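PDB 2YIH: CEL44C from Paenibacillus polymyxa, which hydrolyses the beta-1,4-glucan backbone of xyloglucan, and probably of cellulose, through the glycoside hydrolase family 44 module represented by this chain. Local coordinates for residues 10-15 against 449-454; 165-170 against 220-225; 336-341 against 381-386. The protein carries 8 engineered substitutions. All blocks are in the same frame, centred on the assembly; numbering follows the deposited sequence.

Contact 1 of 3, residues 10-15 against 449-454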
# COMPACT_ATOMS: atom_id res chain seq x y z
N ILE A 10 -8.23 -3.80 -31.55
CA ILE A 10 -9.10 -3.46 -30.44
C ILE A 10 -9.39 -1.97 -30.53
O ILE A 10 -8.59 -1.21 -31.09
CB ILE A 10 -8.49 -3.81 -29.07
CG1 ILE A 10 -7.34 -2.91 -28.73
CG2 ILE A 10 -8.11 -5.28 -29.01
CD1 ILE A 10 -7.13 -2.83 -27.21
N THR A 11 -10.56 -1.55 -30.08
CA THR A 11 -10.86 -0.13 -30.11
C THR A 11 -10.84 0.46 -28.69
O THR A 11 -11.30 -0.18 -27.74
CB THR A 11 -12.22 0.16 -30.79
OG1 THR A 11 -13.22 -0.67 -30.18
CG2 THR A 11 -12.16 -0.21 -32.25
N ILE A 12 -10.28 1.65 -28.56
CA ILE A 12 -10.11 2.28 -27.25
C ILE A 12 -10.66 3.70 -27.36
O ILE A 12 -10.29 4.44 -28.27
CB ILE A 12 -8.64 2.30 -26.84
CG1 ILE A 12 -8.20 0.88 -26.42
CG2 ILE A 12 -8.42 3.26 -25.63
CD1 ILE A 12 -6.75 0.80 -25.96
N LYS A 13 -11.60 4.03 -26.47
CA LYS A 13 -12.26 5.34 -26.52
C LYS A 13 -11.83 6.12 -25.30
O LYS A 13 -11.99 5.64 -24.20
CB LYS A 13 -13.78 5.18 -26.50
CG LYS A 13 -14.37 4.39 -27.68
N VAL A 14 -11.23 7.29 -25.49
CA VAL A 14 -10.79 8.13 -24.37
C VAL A 14 -11.56 9.44 -24.45
O VAL A 14 -11.59 10.09 -25.52
CB VAL A 14 -9.28 8.41 -24.43
CG1 VAL A 14 -8.86 9.27 -23.23
CG2 VAL A 14 -8.48 7.09 -24.46
N ASP A 15 -12.22 9.81 -23.36
CA ASP A 15 -13.00 11.05 -23.31
C ASP A 15 -12.53 11.91 -22.12
O ASP A 15 -12.81 11.60 -20.96
CB ASP A 15 -14.50 10.72 -23.20
CG ASP A 15 -15.38 11.95 -23.31
OD1 ASP A 15 -14.83 13.07 -23.19
OD2 ASP A 15 -16.60 11.79 -23.53
N LEU A 449 -1.72 8.32 -21.79
CA LEU A 449 -2.40 7.03 -21.91
C LEU A 449 -1.42 5.94 -21.55
O LEU A 449 -0.33 5.90 -22.11
CB LEU A 449 -2.86 6.77 -23.34
CG LEU A 449 -3.65 7.86 -24.04
CD1 LEU A 449 -3.97 7.36 -25.47
CD2 LEU A 449 -4.94 8.22 -23.29
N VAL A 450 -1.79 5.09 -20.60
CA VAL A 450 -0.98 3.87 -20.34
C VAL A 450 -1.79 2.69 -20.86
O VAL A 450 -2.97 2.52 -20.51
CB VAL A 450 -0.63 3.72 -18.82
CG1 VAL A 450 -0.05 2.29 -18.53
CG2 VAL A 450 0.39 4.76 -18.42
N VAL A 451 -1.21 1.96 -21.81
CA VAL A 451 -1.90 0.84 -22.44
C VAL A 451 -1.02 -0.43 -22.39
O VAL A 451 0.23 -0.36 -22.44
CB VAL A 451 -2.32 1.19 -23.90
CG1 VAL A 451 -1.11 1.50 -24.80
CG2 VAL A 451 -3.21 0.07 -24.49
N MET A 452 -1.65 -1.57 -22.24
CA MET A 452 -0.87 -2.80 -22.17
C MET A 452 -1.53 -3.96 -22.88
O MET A 452 -2.76 -4.05 -22.91
CB MET A 452 -0.55 -3.17 -20.72
CG MET A 452 -1.78 -3.56 -19.88
SD MET A 452 -1.68 -3.00 -18.17
CE MET A 452 -2.00 -1.23 -18.41
N ASN A 453 -0.71 -4.85 -23.44
CA ASN A 453 -1.16 -6.11 -24.02
C ASN A 453 -0.75 -7.28 -23.12
O ASN A 453 0.47 -7.54 -22.96
CB ASN A 453 -0.53 -6.26 -25.42
CG ASN A 453 -1.09 -7.45 -26.19
OD1 ASN A 453 -1.72 -8.34 -25.63
ND2 ASN A 453 -0.76 -7.51 -27.48
N LYS A 454 -1.75 -7.95 -22.55
CA LYS A 454 -1.57 -9.08 -21.63
C LYS A 454 -1.47 -10.42 -22.37
O LYS A 454 -1.19 -11.46 -21.76
CB LYS A 454 -2.74 -9.15 -20.64
CG LYS A 454 -2.86 -7.93 -19.71
CD LYS A 454 -4.11 -7.99 -18.85
CE LYS A 454 -5.31 -7.41 -19.57
NZ LYS A 454 -6.55 -7.60 -18.78
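Ile12 carries CG1 anti to its carbonyl carbon (chi1 -74°) and runs on extended, which makes CD1 the leading atom and brings it to Val451 CG2. This is core packing in the beta-sandwich domain that accompanies the catalytic barrel in family 44 enzymes. Val451 sets CG2 anti to the backbone N and CG1 between N and the carbonyl carbon (chi1 62°). The two leading methyls, Ile12 CD1 and Val451 CG2, lie 3.9 Å apart. Strand 9-22 faces strand 446-453 across the interior, and the two run in opposite directions without being paired. The CA atoms of Ile12 and Val451 are 9.6 Å apart, and those of Val14 and Leu449 are 8.8 Å apart. Such spacings are too wide for backbone pairing, and side chains fill the interval.

Two residues along, Val14 and Leu449 repeat the contact. Both branches of Val14 are turned to one methyl, and both pairs of side chains meet at a slant. The alternate residues Ile10, Ile12 and Val14 point toward strand 446-453. The four touching residues are buried and wholly apolar in their side chains, so the contact is apolar packing of methyl groups. Ala437 on strand 433-439 touches both Val14 and Leu449, and Phe464 on strand 460-467 packs against Ile12. On the other face of strand 446-453, Val450 and Met452 rest on Thr374 of helix 367-382, which places this strand between the sandwich core and the barrel domain. At the Val14 end of the contact, Leu449 CD2 sits 3.9 Å from Val14 CG2 and 4.1 Å from Val14 CG1.

Contact 2 of 3, residues 165-170 against 220-225. With EDO (1,2-ethanediol), chain I.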
# COMPACT_ATOMS: atom_id res chain seq x y z
N PHE A 165 8.39 13.60 20.47
CA PHE A 165 9.76 13.65 19.96
C PHE A 165 9.79 13.99 18.46
O PHE A 165 10.57 14.84 18.04
CB PHE A 165 10.48 12.32 20.27
CG PHE A 165 11.82 12.17 19.62
CD1 PHE A 165 12.99 12.61 20.26
CD2 PHE A 165 11.94 11.51 18.38
CE1 PHE A 165 14.24 12.45 19.64
CE2 PHE A 165 13.19 11.30 17.81
CZ PHE A 165 14.34 11.79 18.42
N LEU A 166 8.94 13.32 17.68
CA LEU A 166 8.85 13.57 16.23
C LEU A 166 8.35 14.99 15.96
O LEU A 166 8.93 15.72 15.13
CB LEU A 166 7.91 12.54 15.59
CG LEU A 166 8.48 11.12 15.61
CD1 LEU A 166 7.41 10.20 14.97
CD2 LEU A 166 9.81 11.04 14.83
N VAL A 167 7.31 15.40 16.69
CA VAL A 167 6.74 16.73 16.46
C VAL A 167 7.75 17.81 16.87
O VAL A 167 7.83 18.88 16.24
CB VAL A 167 5.39 16.88 17.21
CG1 VAL A 167 4.91 18.37 17.27
CG2 VAL A 167 4.32 15.97 16.55
N ASN A 168 8.51 17.54 17.92
CA ASN A 168 9.54 18.49 18.35
C ASN A 168 10.59 18.68 17.24
O ASN A 168 11.09 19.80 17.01
CB ASN A 168 10.20 17.99 19.65
CG ASN A 168 11.40 18.83 20.05
OD1 ASN A 168 12.54 18.47 19.79
ND2 ASN A 168 11.14 19.98 20.64
N LYS A 169 10.93 17.60 16.54
CA LYS A 169 11.94 17.67 15.50
C LYS A 169 11.41 18.25 14.17
O LYS A 169 12.14 18.99 13.45
CB LYS A 169 12.55 16.27 15.27
CG LYS A 169 13.73 16.25 14.32
CD LYS A 169 14.42 14.90 14.35
CE LYS A 169 15.38 14.71 13.18
NZ LYS A 169 16.63 15.51 13.30
N TYR A 170 10.18 17.89 13.81
CA TYR A 170 9.70 18.07 12.44
C TYR A 170 8.54 19.02 12.31
O TYR A 170 8.13 19.35 11.19
CB TYR A 170 9.27 16.73 11.86
CG TYR A 170 10.43 15.77 11.67
CD1 TYR A 170 11.47 16.05 10.77
CD2 TYR A 170 10.46 14.57 12.34
CE1 TYR A 170 12.55 15.17 10.62
CE2 TYR A 170 11.52 13.66 12.17
CZ TYR A 170 12.56 13.97 11.31
OH TYR A 170 13.58 13.05 11.11
N LYS A 220 -3.54 11.57 18.94
CA LYS A 220 -4.30 12.74 18.50
C LYS A 220 -4.14 13.83 19.55
O LYS A 220 -4.28 15.03 19.26
CB LYS A 220 -5.77 12.37 18.30
CG LYS A 220 -6.05 11.48 17.11
CD LYS A 220 -5.80 12.20 15.82
CE LYS A 220 -6.42 11.39 14.66
NZ LYS A 220 -6.62 12.24 13.43
N ALA A 221 -3.84 13.44 20.80
CA ALA A 221 -3.58 14.45 21.85
C ALA A 221 -2.27 15.21 21.62
O ALA A 221 -2.11 16.37 22.05
CB ALA A 221 -3.62 13.82 23.27
N ILE A 222 -1.33 14.58 20.93
CA ILE A 222 -0.10 15.26 20.53
C ILE A 222 -0.24 15.98 19.20
O ILE A 222 0.28 17.09 19.04
CB ILE A 222 1.10 14.30 20.49
CG1 ILE A 222 1.17 13.45 21.77
CG2 ILE A 222 2.39 15.09 20.31
CD1 ILE A 222 1.25 14.27 23.09
N ASP A 223 -0.88 15.33 18.22
CA ASP A 223 -0.98 15.90 16.88
C ASP A 223 -2.34 15.54 16.29
O ASP A 223 -2.51 14.47 15.70
CB ASP A 223 0.17 15.40 15.99
CG ASP A 223 0.23 16.11 14.63
OD1 ASP A 223 -0.70 16.89 14.31
OD2 ASP A 223 1.22 15.89 13.89
N ALA A 224 -3.28 16.48 16.40
CA ALA A 224 -4.65 16.24 15.96
C ALA A 224 -4.75 16.10 14.44
O ALA A 224 -5.69 15.50 13.91
CB ALA A 224 -5.57 17.41 16.45
N GLY A 225 -3.76 16.64 13.74
CA GLY A 225 -3.81 16.63 12.28
C GLY A 225 -3.20 15.36 11.68
O GLY A 225 -3.31 15.14 10.47
C1 EDO I . -1.13 20.54 16.85
O1 EDO I . -1.54 19.81 15.68
C2 EDO I . -1.37 19.71 18.11
O2 EDO I . -2.63 19.00 18.05
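A carboxylate oxygen, Asp223 OD2, packs beside a valine methyl here, 4.1 Å from Val167 CG2. The contact joins two helices on the outside of the (beta/alpha)8 barrel, 159-170 and 205-222, near their C-terminal ends. Those helices lead towards barrel strands 181-184 and 227-233. The same Val167 CG2 also lies 4.3 Å from Ile222 CG2, so one methyl faces both an apolar and a charged neighbour.

Asp223 lies where the chain leaves helix 205-222 and forms an Asx turn. Its CG is anti to the backbone N (chi1 -172°), and OD1 accepts from Gly225 N at 3.1 Å. That bond is bent, with 139° at the hydrogen, and the donor stands above the carboxylate plane, tilted out of it. OD2 has its own polar partner, the backbone N of Ala173, just beyond helix 159-170. The carboxylate thus ties the chain after one helix to the chain after the other. With an alanine here, Gly225 N and Ala173 N would probably both lose their acceptor, and the two helix exits would be freer to shift.

Ile222 also touches Asp160 and Val163 of helix 159-170. A molecule of 1,2-ethanediol, probably from the crystallisation liquor, sits beside the turn. Its O2 accepts a nearly straight bond (167°) from Ala224 N at 3.1 Å.

Contact 3 of 3, residues 336-341 against 381-386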
# COMPACT_ATOMS: atom_id res chain seq x y z
N PRO A 336 -15.95 -7.66 -6.58
CA PRO A 336 -14.58 -7.15 -6.51
C PRO A 336 -14.30 -6.38 -5.24
O PRO A 336 -15.20 -5.77 -4.66
CB PRO A 336 -14.46 -6.23 -7.72
CG PRO A 336 -15.92 -5.83 -8.04
CD PRO A 336 -16.74 -7.02 -7.64
N ILE A 337 -13.04 -6.39 -4.82
CA ILE A 337 -12.75 -5.98 -3.47
C ILE A 337 -12.77 -4.48 -3.22
O ILE A 337 -13.19 -4.04 -2.15
CB ILE A 337 -11.48 -6.68 -2.89
CG1 ILE A 337 -11.40 -6.45 -1.38
CG2 ILE A 337 -10.21 -6.21 -3.61
CD1 ILE A 337 -12.43 -7.29 -0.57
N LEU A 338 -12.33 -3.67 -4.18
CA LEU A 338 -12.28 -2.24 -3.87
C LEU A 338 -13.68 -1.63 -3.75
O LEU A 338 -13.95 -0.88 -2.82
CB LEU A 338 -11.42 -1.46 -4.89
CG LEU A 338 -9.94 -1.88 -4.97
CD1 LEU A 338 -9.23 -1.05 -6.07
CD2 LEU A 338 -9.20 -1.73 -3.64
N PRO A 339 -14.60 -1.98 -4.65
CA PRO A 339 -15.93 -1.38 -4.47
C PRO A 339 -16.59 -1.90 -3.21
O PRO A 339 -17.29 -1.15 -2.49
CB PRO A 339 -16.69 -1.87 -5.71
CG PRO A 339 -15.63 -2.00 -6.76
CD PRO A 339 -14.44 -2.59 -5.99
N ARG A 340 -16.28 -3.14 -2.85
CA ARG A 340 -16.86 -3.69 -1.62
C ARG A 340 -16.36 -3.00 -0.35
O ARG A 340 -17.13 -2.77 0.61
CB ARG A 340 -16.63 -5.20 -1.53
CG ARG A 340 -17.38 -5.85 -0.39
CD ARG A 340 -18.90 -5.85 -0.62
NE ARG A 340 -19.63 -6.40 0.53
CZ ARG A 340 -19.86 -5.72 1.66
NH1 ARG A 340 -19.39 -4.47 1.81
NH2 ARG A 340 -20.55 -6.30 2.65
N LEU A 341 -15.05 -2.76 -0.29
CA LEU A 341 -14.48 -2.03 0.83
C LEU A 341 -15.02 -0.62 0.88
O LEU A 341 -15.41 -0.13 1.95
CB LEU A 341 -12.96 -2.02 0.73
CG LEU A 341 -12.32 -3.37 1.03
CD1 LEU A 341 -10.84 -3.26 0.66
CD2 LEU A 341 -12.50 -3.74 2.53
N GLY A 381 -5.62 4.17 -8.95
CA GLY A 381 -5.72 5.62 -9.08
C GLY A 381 -7.17 6.05 -9.29
O GLY A 381 -7.58 7.10 -8.75
N LYS A 382 -7.93 5.26 -10.05
CA LYS A 382 -9.27 5.65 -10.45
C LYS A 382 -10.41 4.97 -9.69
O LYS A 382 -11.58 5.17 -10.02
CB LYS A 382 -9.44 5.53 -11.98
CG LYS A 382 -9.62 4.13 -12.51
CD LYS A 382 -9.40 4.23 -14.06
CE LYS A 382 -9.65 2.91 -14.76
NZ LYS A 382 -9.32 2.99 -16.22
N ASN A 383 -10.07 4.27 -8.61
CA ASN A 383 -11.03 3.62 -7.73
C ASN A 383 -11.00 4.15 -6.30
O ASN A 383 -11.25 3.41 -5.34
CB ASN A 383 -10.81 2.10 -7.77
CG ASN A 383 -11.36 1.49 -9.03
OD1 ASN A 383 -10.69 1.45 -10.07
ND2 ASN A 383 -12.63 1.20 -9.00
N ASP A 384 -10.64 5.43 -6.16
CA ASP A 384 -10.80 6.13 -4.87
C ASP A 384 -9.92 5.54 -3.78
O ASP A 384 -10.34 5.48 -2.62
CB ASP A 384 -12.28 6.15 -4.43
CG ASP A 384 -13.18 6.86 -5.46
OD1 ASP A 384 -13.03 8.09 -5.62
OD2 ASP A 384 -13.95 6.18 -6.17
N VAL A 385 -8.76 5.03 -4.15
CA VAL A 385 -7.80 4.58 -3.14
C VAL A 385 -6.85 5.72 -2.79
O VAL A 385 -6.28 6.36 -3.67
CB VAL A 385 -7.02 3.34 -3.64
CG1 VAL A 385 -5.93 2.93 -2.62
CG2 VAL A 385 -8.02 2.19 -3.90
N TYR A 386 -6.74 6.02 -1.50
CA TYR A 386 -5.94 7.14 -1.05
C TYR A 386 -4.43 6.86 -1.09
O TYR A 386 -3.63 7.74 -1.42
CB TYR A 386 -6.35 7.47 0.39
CG TYR A 386 -5.54 8.55 1.09
CD1 TYR A 386 -5.48 9.84 0.57
CD2 TYR A 386 -4.97 8.32 2.33
CE1 TYR A 386 -4.77 10.86 1.22
CE2 TYR A 386 -4.27 9.32 3.01
CZ TYR A 386 -4.20 10.60 2.47
OH TYR A 386 -3.53 11.59 3.16
O HOH W 1 -12.88 1.64 -4.03
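On the outer layer of the (beta/alpha)8 barrel, the first turn of helix 337-348 meets the chain that leads from helix 367-382 to barrel strand 387-390. Leu338 is the residue that crosses. Its CG lies anti to the carbonyl carbon (chi1 -61°), and CD1 extends from there anti to CA (chi2 178°), which carries it out to the other segment. There CD1 stands 3.9 Å from Asn383 CB and 4.1 Å from Val385 CG2. CD2 adds a second approach to that same valine methyl, so Val385 CG2 is touched by both ends of the leucine fork. The leucine side chain lies at about a right angle to those of Asn383 and Val385.

Ile379 and Leu380 of helix 367-382 and Met356 of strand 353-359 also touch Leu338, which makes it part of the packing between barrel and helices. Pro336, preceded by a cis peptide bond, holds the N-cap position of helix 337-348. Asp384 next to the contact pairs with Lys21 in a salt bridge.

The polar link is made by water. One molecule donates to both backbones: to Asn383 O at 2.7 Å, and weakly to Leu338 O at 3.0 Å.

Overall arrangement
Contact 1 belongs to the beta-sandwich domain, and contacts 2 and 3 to the barrel. Contacts 1 and 2 lie on opposite sides of the chain's centre, with centres about 45 Å apart. Contact 3 is between them in distance, its centre about 21 Å from that of contact 1 and about 30 Å from that of contact 2. Its nearest atoms are about 8 Å from each, without touching. Helix 367-382 connects contacts 1 and 3: it packs on strand 446-453 and leads into 381-386. None of the three lies at the glycan pocket or at the calcium site. In sequence, pocket residue Phe331 shortly precedes 336-341, and calcium ligands Asp151, Asp154 and Tyr156 precede helix 159-170.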